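Local structure of peroxisomal membrane protein PEX15 (Saccharomyces cerevisiae, 5VXV) at residues Leu21-Ser25 with Thr61-Ile66; Phe45-Cys49 with Ile66-Phe70; Cys49-Phe55 with Arg99-Val104; Ile130-Thr135 with Leu178-Thr184. The protein tethers the Pex1/Pex6 AAA-ATPase to peroxisome membranes, this chain being a helical piece of its predicted cytoplasmic part. All blocks are in the same frame, centred on the assembly; numbering follows the deposited sequence.

Contact 1: Leu21-Ser25 with Thr61-Ile66; sequences LEKMS and TLQSEI
Two helical segments, 21-25 of helix 17-27 and 61-66 of helix 60-70, cross almost at right angles: their axes make an angle of 83° and approach to 9.7 Å, with the CA atoms of S25 and L62 closest at 5.7 Å. L21, rotamer m/t, points toward the partner. Its CB lies 3.8 Å from CD2 of L62, its O sits 3.6 Å from L62 CD1, and its CD1 just reaches CD1 of I66 at 4.5 Å. E22 starts away, but m/m torsions fold its carboxylate back, so that CD comes within 3.3 Å of L62 CD2. A water links E22 OE1 (3.2 Å) to the backbone N of L62 (2.9 Å), and E22 OE2 hydrogen-bonds to N of G59, just before segment 61-66. S25, chi1 t, donates from OG to OE2 of E65 (m/t) at 2.7 Å, while its CB packs 3.9 Å from CD1 of L62. E65 OE1 takes a bond from a second water at 2.5 Å, which also donates to O of S25 at 2.7 Å. L62 (t/p) thus packs against L21, E22 and S25, flanked by the S25-E65 hydrogen bond and two waters, in a near-perpendicular helix crossing of an all-alpha domain.

Contact 2: Phe45-Cys49 with Ile66-Phe70; sequences FVSAC and ILNIF
This is part of the buried core between helix 39-51 and helix 60-70, where two phenylalanines and a cysteine fill the space between steeply crossed helices. The angle between the two short axes is 105°, and they stay 12.3 Å apart at closest; the nearest CA pair, C49 and I66, is 8.3 Å apart, so long side chains must span the gap. F45 (chi1 t, chi2 72°) and F70 (chi1 m, chi2 -59°) reach toward each other with ring planes only 3° from parallel, but slid so far that they barely overlap: the centroids are 5.6 Å apart and CE2 of F45 meets CE2 of F70 at 3.6 Å. The F45 ring also touches I69, CE2 to CG2 3.8 Å, and at its edge I66, CE1 to CG1 4.0 Å. This is interhelical core packing of an all-alpha domain, and further helices pack against it: L21 and M24 of helix 17-27 lie against F45, and C100 of helix 91-108 against F70. C49, chi1 m, makes a sulfur-aromatic contact at the edge of the F70 ring, its SG 5.2 Å from the centroid and 3.9 Å from CE2. That same sulfur lies 4.3 Å from CD1 of I66 (m/t).

Contact 3: Cys49-Phe55 with Arg99-Val104; sequences CDIMPSF and RCCIKV
F55, in the loop 52-55 that follows helix 39-51, is the apolar centre against the helical segment 99-104. With chi1 m and its CA-CB bond directed at helix 91-108, it sets the edge of its ring against V104 (CD2 to CG2, 3.8 Å) and against the backbone of C100 (CE2 to O, 3.6 Å), while CE2 also lies 4.0 Å from CB of K103. Beside it C49 packs CB on SG of C100 at 3.7 Å. The nearest CA pairs are D50 with C100 (6.0 Å) and F55 with V104 (7.1 Å). Moving outward, K103 stretches from chi1 m through three t torsions toward the C-terminal end of helix 39-51. Its NZ donates to O of M52 at 2.7 Å and weakly to O of C49 at 3.4 Å, and O of D50 is only 2.6 Å from NZ. One water accepts from K103 NZ at 2.9 Å and donates to OD1 of D50 at 2.6 Å; another joins N of F55 (2.9 Å) to O of K103 (2.8 Å). At the edge, D50 (chi1 t) forms a bidentate salt bridge with R99: NE to OD1 and NH2 to OD2, both 3.0 Å. The ammonium of K103 thus sits among carbonyls at a helix C-terminus, where the helix dipole favours a cation, and the D50-R99 pair closes the interface beside it.

Contact 4: Ile130-Thr135 with Leu178-Thr184; sequences IFVYIT and LPKLSPT
Residues 130-135 are regular helix within helix 112-136. Facing them, 178-181 makes a type I beta turn, closed by L181 N to L178 O at 2.9 Å, and the chain then runs on as helix through T184; L178 itself leaves helical angles after helix 168-177. The CA atoms of F131 and L178 lie 7.0 Å apart, those of I134 and T184 7.2 Å. I130 (m/t) puts CG2 3.8 Å from CD1 of L178 and 3.9 Å from CD1 of L181. I134, chi1 p, aims CD1 at the turn, 3.8 Å from CB of K180 and 4.2 Å from CD1 of L181. Toward the surface, F131 (chi1 t) packs CB on CD2 of L178 at 3.9 Å, and its CE1 on CD of the extended K180 at 3.9 Å. One water donates to O of I134 at 2.7 Å and lies 3.2 Å from OG1 of T184. The turn between helices 168-177 and 181-187 thus packs on helix 112-136 of this all-alpha domain, with helix 143-161 also touching I130 and I134.

In the fold
Contacts 1, 2 and 3 form one continuous cluster, their centres 7 to 13 Å apart, whereas contact 4 stands alone, 26 to 36 Å from them between centres. Contact 2 is the wholly buried member, and apolar throughout; it shares I66 with contact 1 and C49 with contact 3. L21 of contact 1 packs on F45 and C49, while F70 meets C100 of contact 3, so helices 17-27, 39-51, 60-70 and 91-108 pack together. Where the contacts are only partly buried, polar groups join in: contact 1 adds a serine-glutamate bond and waters, contact 3 a salt bridge and a lysine among carbonyls. Contact 4, across the chain's centre from contacts 1 and 2, joins later helices mainly by apolar packing.

Contact 1: Leu21-Ser25 with Thr61-Ile66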
loop_
_atom_site.group_PDB
_atom_site.type_symbol
_atom_site.label_atom_id
_atom_site.label_comp_id
_atom_site.label_asym_id
_atom_site.label_seq_id
_atom_site.Cartn_x
_atom_site.Cartn_y
_atom_site.Cartn_z
ATOM N N LEU A 21 6.802 15.541 8.226
ATOM C CA LEU A 21 5.351 15.453 8.340
ATOM C C LEU A 21 4.799 16.493 9.308
ATOM O O LEU A 21 3.740 17.081 9.054
ATOM C CB LEU A 21 4.950 14.042 8.772
ATOM C CG LEU A 21 5.100 12.984 7.676
ATOM C CD1 LEU A 21 5.052 11.584 8.262
ATOM C CD2 LEU A 21 4.022 13.156 6.611
ATOM N N GLU A 22 5.492 16.733 10.424
ATOM C CA GLU A 22 5.021 17.746 11.366
ATOM C C GLU A 22 5.003 19.126 10.720
ATOM O O GLU A 22 4.100 19.930 10.980
ATOM C CB GLU A 22 5.895 17.754 12.623
ATOM C CG GLU A 22 5.787 16.501 13.489
ATOM C CD GLU A 22 4.466 16.405 14.237
ATOM O OE1 GLU A 22 3.600 17.286 14.046
ATOM O OE2 GLU A 22 4.293 15.446 15.022
ATOM N N LYS A 23 5.991 19.421 9.871
ATOM C CA LYS A 23 6.012 20.710 9.187
ATOM C C LYS A 23 4.886 20.807 8.163
ATOM O O LYS A 23 4.239 21.854 8.040
ATOM C CB LYS A 23 7.367 20.932 8.514
ATOM C CG LYS A 23 7.522 22.304 7.858
ATOM C CD LYS A 23 7.371 23.431 8.869
HETATM N N MSE A 24 4.639 19.734 7.418
HETATM C CA MSE A 24 3.541 19.721 6.459
HETATM C C MSE A 24 2.229 20.001 7.183
HETATM O O MSE A 24 1.379 20.742 6.688
HETATM C CB MSE A 24 3.468 18.377 5.723
HETATM C CG MSE A 24 4.672 18.081 4.836
HETATM SE SE MSE A 24 4.450 16.490 3.718
HETATM C CE MSE A 24 3.255 17.244 2.373
ATOM N N SER A 25 2.075 19.401 8.365
ATOM C CA SER A 25 0.873 19.626 9.162
ATOM C C SER A 25 0.809 21.060 9.668
ATOM O O SER A 25 -0.249 21.698 9.609
ATOM C CB SER A 25 0.834 18.647 10.335
ATOM O OG SER A 25 -0.253 18.927 11.198
ATOM N N THR A 61 -2.537 16.315 16.356
ATOM C CA THR A 61 -3.050 16.982 15.161
ATOM C C THR A 61 -2.537 16.301 13.897
ATOM O O THR A 61 -3.312 15.990 12.986
ATOM C CB THR A 61 -2.663 18.462 15.174
ATOM O OG1 THR A 61 -3.227 19.097 16.328
ATOM C CG2 THR A 61 -3.173 19.168 13.919
ATOM N N LEU A 62 -1.225 16.065 13.823
ATOM C CA LEU A 62 -0.667 15.369 12.668
ATOM C C LEU A 62 -1.299 13.995 12.498
ATOM O O LEU A 62 -1.639 13.591 11.380
ATOM C CB LEU A 62 0.851 15.245 12.813
ATOM C CG LEU A 62 1.560 14.337 11.803
ATOM C CD1 LEU A 62 1.261 14.771 10.374
ATOM C CD2 LEU A 62 3.060 14.331 12.049
ATOM N N GLN A 63 -1.468 13.263 13.599
ATOM C CA GLN A 63 -2.042 11.926 13.516
ATOM C C GLN A 63 -3.459 11.970 12.958
ATOM O O GLN A 63 -3.826 11.150 12.111
ATOM C CB GLN A 63 -2.022 11.267 14.894
ATOM C CG GLN A 63 -2.140 9.753 14.850
ATOM C CD GLN A 63 -1.782 9.089 16.167
ATOM O OE1 GLN A 63 -2.500 8.210 16.643
ATOM N NE2 GLN A 63 -0.659 9.493 16.755
ATOM N N SER A 64 -4.269 12.929 13.414
ATOM C CA SER A 64 -5.641 13.023 12.925
ATOM C C SER A 64 -5.671 13.345 11.437
ATOM O O SER A 64 -6.539 12.855 10.705
ATOM C CB SER A 64 -6.412 14.080 13.716
ATOM O OG SER A 64 -6.006 15.389 13.353
ATOM N N GLU A 65 -4.725 14.162 10.967
ATOM C CA GLU A 65 -4.707 14.540 9.557
ATOM C C GLU A 65 -4.248 13.382 8.680
ATOM O O GLU A 65 -4.785 13.177 7.585
ATOM C CB GLU A 65 -3.819 15.769 9.364
ATOM C CG GLU A 65 -4.428 17.028 9.968
ATOM C CD GLU A 65 -3.482 18.215 9.986
ATOM O OE1 GLU A 65 -3.928 19.312 10.384
ATOM O OE2 GLU A 65 -2.300 18.060 9.609
ATOM N N ILE A 66 -3.272 12.602 9.148
ATOM C CA ILE A 66 -2.877 11.393 8.427
ATOM C C ILE A 66 -4.043 10.414 8.368
ATOM O O ILE A 66 -4.370 9.872 7.304
ATOM C CB ILE A 66 -1.639 10.753 9.083
ATOM C CG1 ILE A 66 -0.428 11.677 8.939
ATOM C CG2 ILE A 66 -1.343 9.384 8.465
ATOM C CD1 ILE A 66 0.803 11.208 9.690
HETATM O O HOH W 1 0.752 17.441 15.492
HETATM O O HOH W 2 -2.751 21.558 10.541
#

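Contact 2: Phe45-Cys49 with Ile66-Phe70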
loop_
_atom_site.group_PDB
_atom_site.type_symbol
_atom_site.label_atom_id
_atom_site.label_comp_id
_atom_site.label_asym_id
_atom_site.label_seq_id
_atom_site.Cartn_x
_atom_site.Cartn_y
_atom_site.Cartn_z
ATOM N N PHE A 45 3.853 13.611 0.626
ATOM C CA PHE A 45 3.127 13.113 1.788
ATOM C C PHE A 45 3.074 11.590 1.794
ATOM O O PHE A 45 3.363 10.951 2.811
ATOM C CB PHE A 45 1.719 13.703 1.806
ATOM C CG PHE A 45 0.855 13.159 2.901
ATOM C CD1 PHE A 45 1.080 13.521 4.217
ATOM C CD2 PHE A 45 -0.181 12.285 2.615
ATOM C CE1 PHE A 45 0.290 13.025 5.229
ATOM C CE2 PHE A 45 -0.977 11.786 3.624
ATOM C CZ PHE A 45 -0.743 12.154 4.932
ATOM N N VAL A 46 2.710 10.987 0.659
ATOM C CA VAL A 46 2.608 9.530 0.589
ATOM C C VAL A 46 3.974 8.887 0.794
ATOM O O VAL A 46 4.104 7.879 1.501
ATOM C CB VAL A 46 1.976 9.108 -0.751
ATOM C CG1 VAL A 46 1.975 7.590 -0.899
ATOM C CG2 VAL A 46 0.557 9.640 -0.852
ATOM N N SER A 47 5.018 9.454 0.185
ATOM C CA SER A 47 6.350 8.877 0.325
ATOM C C SER A 47 6.839 8.956 1.765
ATOM O O SER A 47 7.453 8.007 2.270
ATOM C CB SER A 47 7.331 9.582 -0.611
ATOM O OG SER A 47 7.078 9.230 -1.959
ATOM N N ALA A 48 6.580 10.075 2.442
ATOM C CA ALA A 48 7.002 10.214 3.831
ATOM C C ALA A 48 6.242 9.247 4.730
ATOM O O ALA A 48 6.837 8.574 5.580
ATOM C CB ALA A 48 6.806 11.657 4.298
ATOM N N CYS A 49 4.922 9.156 4.552
ATOM C CA CYS A 49 4.132 8.243 5.371
ATOM C C CYS A 49 4.541 6.795 5.154
ATOM O O CYS A 49 4.471 5.987 6.089
ATOM C CB CYS A 49 2.645 8.424 5.072
ATOM S SG CYS A 49 1.965 9.955 5.738
ATOM N N ILE A 66 -3.272 12.602 9.148
ATOM C CA ILE A 66 -2.877 11.393 8.427
ATOM C C ILE A 66 -4.043 10.414 8.368
ATOM O O ILE A 66 -4.370 9.872 7.304
ATOM C CB ILE A 66 -1.639 10.753 9.083
ATOM C CG1 ILE A 66 -0.428 11.677 8.939
ATOM C CG2 ILE A 66 -1.343 9.384 8.465
ATOM C CD1 ILE A 66 0.803 11.208 9.690
ATOM N N LEU A 67 -4.690 10.174 9.513
ATOM C CA LEU A 67 -5.776 9.200 9.564
ATOM C C LEU A 67 -6.908 9.565 8.614
ATOM O O LEU A 67 -7.565 8.676 8.062
ATOM C CB LEU A 67 -6.306 9.075 10.994
ATOM C CG LEU A 67 -5.398 8.343 11.983
ATOM C CD1 LEU A 67 -5.966 8.418 13.393
ATOM C CD2 LEU A 67 -5.205 6.894 11.570
ATOM N N ASN A 68 -7.152 10.861 8.407
ATOM C CA ASN A 68 -8.212 11.268 7.493
ATOM C C ASN A 68 -7.902 10.848 6.061
ATOM O O ASN A 68 -8.823 10.569 5.285
ATOM C CB ASN A 68 -8.418 12.779 7.570
ATOM C CG ASN A 68 -9.837 13.190 7.240
ATOM N N ILE A 69 -6.621 10.785 5.696
ATOM C CA ILE A 69 -6.260 10.445 4.324
ATOM C C ILE A 69 -6.270 8.936 4.092
ATOM O O ILE A 69 -6.505 8.488 2.964
ATOM C CB ILE A 69 -4.885 11.040 3.969
ATOM C CG1 ILE A 69 -4.869 12.558 4.189
ATOM C CG2 ILE A 69 -4.507 10.710 2.527
ATOM C CD1 ILE A 69 -5.926 13.328 3.411
ATOM N N PHE A 70 -6.010 8.129 5.125
ATOM C CA PHE A 70 -5.813 6.693 4.941
ATOM C C PHE A 70 -6.848 5.834 5.661
ATOM O O PHE A 70 -6.703 4.605 5.682
ATOM C CB PHE A 70 -4.405 6.290 5.394
ATOM C CG PHE A 70 -3.306 6.964 4.620
ATOM C CD1 PHE A 70 -3.212 6.808 3.245
ATOM C CD2 PHE A 70 -2.365 7.741 5.265
ATOM C CE1 PHE A 70 -2.206 7.422 2.531
ATOM C CE2 PHE A 70 -1.357 8.362 4.556
ATOM C CZ PHE A 70 -1.276 8.200 3.185
#

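Contact 3: Cys49-Phe55 with Arg99-Val104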
loop_
_atom_site.group_PDB
_atom_site.type_symbol
_atom_site.label_atom_id
_atom_site.label_comp_id
_atom_site.label_asym_id
_atom_site.label_seq_id
_atom_site.Cartn_x
_atom_site.Cartn_y
_atom_site.Cartn_z
ATOM N N CYS A 49 4.922 9.156 4.552
ATOM C CA CYS A 49 4.132 8.243 5.371
ATOM C C CYS A 49 4.541 6.795 5.154
ATOM O O CYS A 49 4.471 5.987 6.089
ATOM C CB CYS A 49 2.645 8.424 5.072
ATOM S SG CYS A 49 1.965 9.955 5.738
ATOM N N ASP A 50 4.973 6.444 3.940
ATOM C CA ASP A 50 5.371 5.065 3.676
ATOM C C ASP A 50 6.627 4.685 4.451
ATOM O O ASP A 50 6.838 3.501 4.736
ATOM C CB ASP A 50 5.590 4.857 2.176
ATOM C CG ASP A 50 5.694 3.383 1.798
ATOM O OD1 ASP A 50 4.843 2.583 2.245
ATOM O OD2 ASP A 50 6.631 3.025 1.054
ATOM N N ILE A 51 7.466 5.663 4.802
ATOM C CA ILE A 51 8.688 5.370 5.544
ATOM C C ILE A 51 8.410 5.232 7.040
ATOM O O ILE A 51 9.095 4.467 7.728
ATOM C CB ILE A 51 9.749 6.454 5.275
ATOM C CG1 ILE A 51 10.178 6.424 3.805
ATOM C CG2 ILE A 51 10.971 6.257 6.173
ATOM C CD1 ILE A 51 10.994 7.628 3.372
HETATM N N MSE A 52 7.434 5.961 7.571
HETATM C CA MSE A 52 7.113 5.872 8.997
HETATM C C MSE A 52 6.778 4.434 9.389
HETATM O O MSE A 52 5.955 3.804 8.732
HETATM C CB MSE A 52 5.929 6.777 9.348
HETATM C CG MSE A 52 6.198 8.267 9.228
HETATM SE SE MSE A 52 7.551 8.933 10.465
HETATM C CE MSE A 52 6.933 8.107 12.119
ATOM N N PRO A 53 7.405 3.911 10.451
ATOM C CA PRO A 53 7.015 2.567 10.920
ATOM C C PRO A 53 5.538 2.470 11.247
ATOM O O PRO A 53 4.897 1.454 10.952
ATOM C CB PRO A 53 7.885 2.353 12.168
ATOM C CG PRO A 53 8.988 3.331 12.064
ATOM C CD PRO A 53 8.482 4.493 11.269
ATOM N N SER A 54 4.986 3.513 11.861
ATOM C CA SER A 54 3.568 3.583 12.184
ATOM C C SER A 54 3.214 5.052 12.370
ATOM O O SER A 54 4.088 5.921 12.398
ATOM C CB SER A 54 3.232 2.768 13.436
ATOM O OG SER A 54 3.705 3.412 14.603
ATOM N N PHE A 55 1.918 5.320 12.521
ATOM C CA PHE A 55 1.419 6.680 12.695
ATOM C C PHE A 55 1.085 7.006 14.146
ATOM O O PHE A 55 0.532 8.077 14.419
ATOM C CB PHE A 55 0.181 6.899 11.828
ATOM C CG PHE A 55 0.405 6.643 10.367
ATOM C CD1 PHE A 55 1.563 7.076 9.742
ATOM C CD2 PHE A 55 -0.539 5.963 9.620
ATOM C CE1 PHE A 55 1.769 6.841 8.397
ATOM C CE2 PHE A 55 -0.340 5.723 8.276
ATOM C CZ PHE A 55 0.817 6.162 7.662
ATOM N N ARG A 99 -0.100 0.476 1.379
ATOM C CA ARG A 99 0.669 0.173 2.583
ATOM C C ARG A 99 0.331 1.147 3.706
ATOM O O ARG A 99 0.316 0.767 4.883
ATOM C CB ARG A 99 2.166 0.195 2.279
ATOM C CG ARG A 99 2.647 -1.005 1.477
ATOM C CD ARG A 99 4.160 -1.172 1.561
ATOM N NE ARG A 99 4.876 -0.101 0.872
ATOM C CZ ARG A 99 5.313 -0.161 -0.384
ATOM N NH1 ARG A 99 5.119 -1.248 -1.121
ATOM N NH2 ARG A 99 5.951 0.875 -0.906
ATOM N N CYS A 100 0.052 2.408 3.365
ATOM C CA CYS A 100 -0.334 3.380 4.385
ATOM C C CYS A 100 -1.699 3.046 4.978
ATOM O O CYS A 100 -1.902 3.178 6.190
ATOM C CB CYS A 100 -0.332 4.791 3.797
ATOM S SG CYS A 100 1.321 5.419 3.418
ATOM N N CYS A 101 -2.648 2.610 4.145
ATOM C CA CYS A 101 -3.937 2.166 4.669
ATOM C C CYS A 101 -3.760 0.980 5.608
ATOM O O CYS A 101 -4.413 0.899 6.654
ATOM C CB CYS A 101 -4.874 1.795 3.520
ATOM S SG CYS A 101 -5.335 3.172 2.444
ATOM N N ILE A 102 -2.872 0.053 5.247
ATOM C CA ILE A 102 -2.603 -1.107 6.090
ATOM C C ILE A 102 -2.029 -0.669 7.432
ATOM O O ILE A 102 -2.380 -1.214 8.483
ATOM C CB ILE A 102 -1.659 -2.074 5.350
ATOM C CG1 ILE A 102 -2.385 -2.705 4.159
ATOM C CG2 ILE A 102 -1.123 -3.155 6.288
ATOM C CD1 ILE A 102 -1.464 -3.348 3.145
ATOM N N LYS A 103 -1.143 0.328 7.412
ATOM C CA LYS A 103 -0.519 0.787 8.650
ATOM C C LYS A 103 -1.547 1.350 9.621
ATOM O O LYS A 103 -1.391 1.211 10.841
ATOM C CB LYS A 103 0.553 1.830 8.344
ATOM C CG LYS A 103 1.873 1.219 7.912
ATOM C CD LYS A 103 2.882 2.278 7.518
ATOM C CE LYS A 103 4.156 1.646 6.983
ATOM N NZ LYS A 103 5.088 2.664 6.430
ATOM N N VAL A 104 -2.600 1.987 9.106
ATOM C CA VAL A 104 -3.665 2.495 9.971
ATOM C C VAL A 104 -4.394 1.336 10.641
ATOM O O VAL A 104 -4.589 1.320 11.861
ATOM C CB VAL A 104 -4.636 3.379 9.165
ATOM C CG1 VAL A 104 -5.898 3.688 9.974
ATOM C CG2 VAL A 104 -3.952 4.670 8.742
HETATM O O HOH W 3 3.119 2.697 4.254
HETATM O O HOH W 4 -0.319 3.466 12.172
#

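Contact 4: Ile130-Thr135 with Leu178-Thr184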
loop_
_atom_site.group_PDB
_atom_site.type_symbol
_atom_site.label_atom_id
_atom_site.label_comp_id
_atom_site.label_asym_id
_atom_site.label_seq_id
_atom_site.Cartn_x
_atom_site.Cartn_y
_atom_site.Cartn_z
ATOM N N ILE A 130 -7.090 -4.433 -8.701
ATOM C CA ILE A 130 -6.262 -5.352 -9.476
ATOM C C ILE A 130 -6.938 -5.676 -10.803
ATOM O O ILE A 130 -6.288 -5.699 -11.856
ATOM C CB ILE A 130 -5.959 -6.622 -8.659
ATOM C CG1 ILE A 130 -5.018 -6.287 -7.496
ATOM C CG2 ILE A 130 -5.319 -7.696 -9.537
ATOM C CD1 ILE A 130 -4.922 -7.375 -6.445
ATOM N N PHE A 131 -8.250 -5.919 -10.781
ATOM C CA PHE A 131 -8.965 -6.191 -12.025
ATOM C C PHE A 131 -8.896 -4.993 -12.962
ATOM O O PHE A 131 -8.648 -5.143 -14.165
ATOM C CB PHE A 131 -10.422 -6.559 -11.739
ATOM C CG PHE A 131 -11.247 -6.758 -12.984
ATOM C CD1 PHE A 131 -11.328 -8.001 -13.585
ATOM C CD2 PHE A 131 -11.924 -5.698 -13.564
ATOM C CE1 PHE A 131 -12.073 -8.187 -14.733
ATOM C CE2 PHE A 131 -12.669 -5.879 -14.716
ATOM C CZ PHE A 131 -12.744 -7.128 -15.299
ATOM N N VAL A 132 -9.136 -3.792 -12.430
ATOM C CA VAL A 132 -9.040 -2.584 -13.246
ATOM C C VAL A 132 -7.661 -2.489 -13.882
ATOM O O VAL A 132 -7.527 -2.204 -15.078
ATOM C CB VAL A 132 -9.355 -1.335 -12.401
ATOM C CG1 VAL A 132 -9.039 -0.055 -13.180
ATOM C CG2 VAL A 132 -10.815 -1.337 -11.974
ATOM N N TYR A 133 -6.612 -2.727 -13.091
ATOM C CA TYR A 133 -5.260 -2.512 -13.590
ATOM C C TYR A 133 -4.918 -3.490 -14.707
ATOM O O TYR A 133 -4.424 -3.085 -15.766
ATOM C CB TYR A 133 -4.239 -2.621 -12.457
ATOM C CG TYR A 133 -2.842 -2.306 -12.940
ATOM C CD1 TYR A 133 -2.412 -0.994 -13.070
ATOM C CD2 TYR A 133 -1.971 -3.317 -13.306
ATOM C CE1 TYR A 133 -1.145 -0.698 -13.533
ATOM C CE2 TYR A 133 -0.703 -3.035 -13.771
ATOM C CZ TYR A 133 -0.295 -1.725 -13.886
ATOM O OH TYR A 133 0.968 -1.448 -14.353
ATOM N N ILE A 134 -5.160 -4.787 -14.493
ATOM C CA ILE A 134 -4.739 -5.770 -15.486
ATOM C C ILE A 134 -5.603 -5.711 -16.740
ATOM O O ILE A 134 -5.194 -6.219 -17.791
ATOM C CB ILE A 134 -4.729 -7.195 -14.897
ATOM C CG1 ILE A 134 -6.143 -7.659 -14.526
ATOM C CG2 ILE A 134 -3.796 -7.254 -13.689
ATOM C CD1 ILE A 134 -6.216 -9.109 -14.080
ATOM N N THR A 135 -6.796 -5.123 -16.646
ATOM C CA THR A 135 -7.645 -4.927 -17.817
ATOM C C THR A 135 -7.246 -3.661 -18.568
ATOM O O THR A 135 -6.926 -3.703 -19.761
ATOM C CB THR A 135 -9.118 -4.848 -17.392
ATOM O OG1 THR A 135 -9.488 -6.043 -16.694
ATOM C CG2 THR A 135 -10.032 -4.667 -18.605
ATOM N N LEU A 178 -10.685 -13.711 -9.214
ATOM C CA LEU A 178 -10.280 -12.841 -10.319
ATOM C C LEU A 178 -9.753 -13.735 -11.431
ATOM O O LEU A 178 -8.536 -13.899 -11.592
ATOM C CB LEU A 178 -9.225 -11.822 -9.884
ATOM C CG LEU A 178 -9.665 -10.622 -9.038
ATOM C CD1 LEU A 178 -8.483 -9.687 -8.835
ATOM C CD2 LEU A 178 -10.830 -9.870 -9.670
ATOM N N PRO A 179 -10.648 -14.339 -12.221
ATOM C CA PRO A 179 -10.201 -15.335 -13.213
ATOM C C PRO A 179 -9.213 -14.808 -14.239
ATOM O O PRO A 179 -8.467 -15.610 -14.815
ATOM C CB PRO A 179 -11.512 -15.780 -13.876
ATOM C CG PRO A 179 -12.564 -15.486 -12.860
ATOM C CD PRO A 179 -12.116 -14.234 -12.175
ATOM N N LYS A 180 -9.178 -13.500 -14.498
ATOM C CA LYS A 180 -8.203 -12.956 -15.437
ATOM C C LYS A 180 -6.786 -12.941 -14.881
ATOM O O LYS A 180 -5.846 -12.699 -15.646
ATOM C CB LYS A 180 -8.579 -11.527 -15.839
ATOM C CG LYS A 180 -9.682 -11.410 -16.876
ATOM C CD LYS A 180 -9.830 -9.963 -17.334
ATOM C CE LYS A 180 -11.012 -9.782 -18.273
ATOM N NZ LYS A 180 -11.053 -8.419 -18.871
ATOM N N LEU A 181 -6.602 -13.196 -13.584
ATOM C CA LEU A 181 -5.331 -12.868 -12.944
ATOM C C LEU A 181 -4.227 -13.855 -13.315
ATOM O O LEU A 181 -3.156 -13.452 -13.777
ATOM C CB LEU A 181 -5.502 -12.810 -11.425
ATOM C CG LEU A 181 -4.268 -12.318 -10.664
ATOM C CD1 LEU A 181 -3.839 -10.927 -11.128
ATOM C CD2 LEU A 181 -4.539 -12.315 -9.170
ATOM N N SER A 182 -4.451 -15.150 -13.090
ATOM C CA SER A 182 -3.403 -16.121 -13.390
ATOM C C SER A 182 -2.967 -16.052 -14.847
ATOM O O SER A 182 -1.751 -16.035 -15.105
ATOM C CB SER A 182 -3.868 -17.530 -13.007
ATOM O OG SER A 182 -2.895 -18.497 -13.367
ATOM N N PRO A 183 -3.870 -16.006 -15.834
ATOM C CA PRO A 183 -3.412 -15.831 -17.225
ATOM C C PRO A 183 -2.505 -14.626 -17.417
ATOM O O PRO A 183 -1.474 -14.733 -18.093
ATOM C CB PRO A 183 -4.728 -15.689 -18.003
ATOM C CG PRO A 183 -5.739 -16.388 -17.178
ATOM C CD PRO A 183 -5.329 -16.195 -15.751
ATOM N N THR A 184 -2.869 -13.473 -16.849
ATOM C CA THR A 184 -2.015 -12.293 -16.948
ATOM C C THR A 184 -0.657 -12.547 -16.306
ATOM O O THR A 184 0.388 -12.315 -16.924
ATOM C CB THR A 184 -2.703 -11.090 -16.291
ATOM O OG1 THR A 184 -3.815 -10.674 -17.093
ATOM C CG2 THR A 184 -1.738 -9.913 -16.128
HETATM O O HOH W 5 -3.336 -7.936 -18.687
#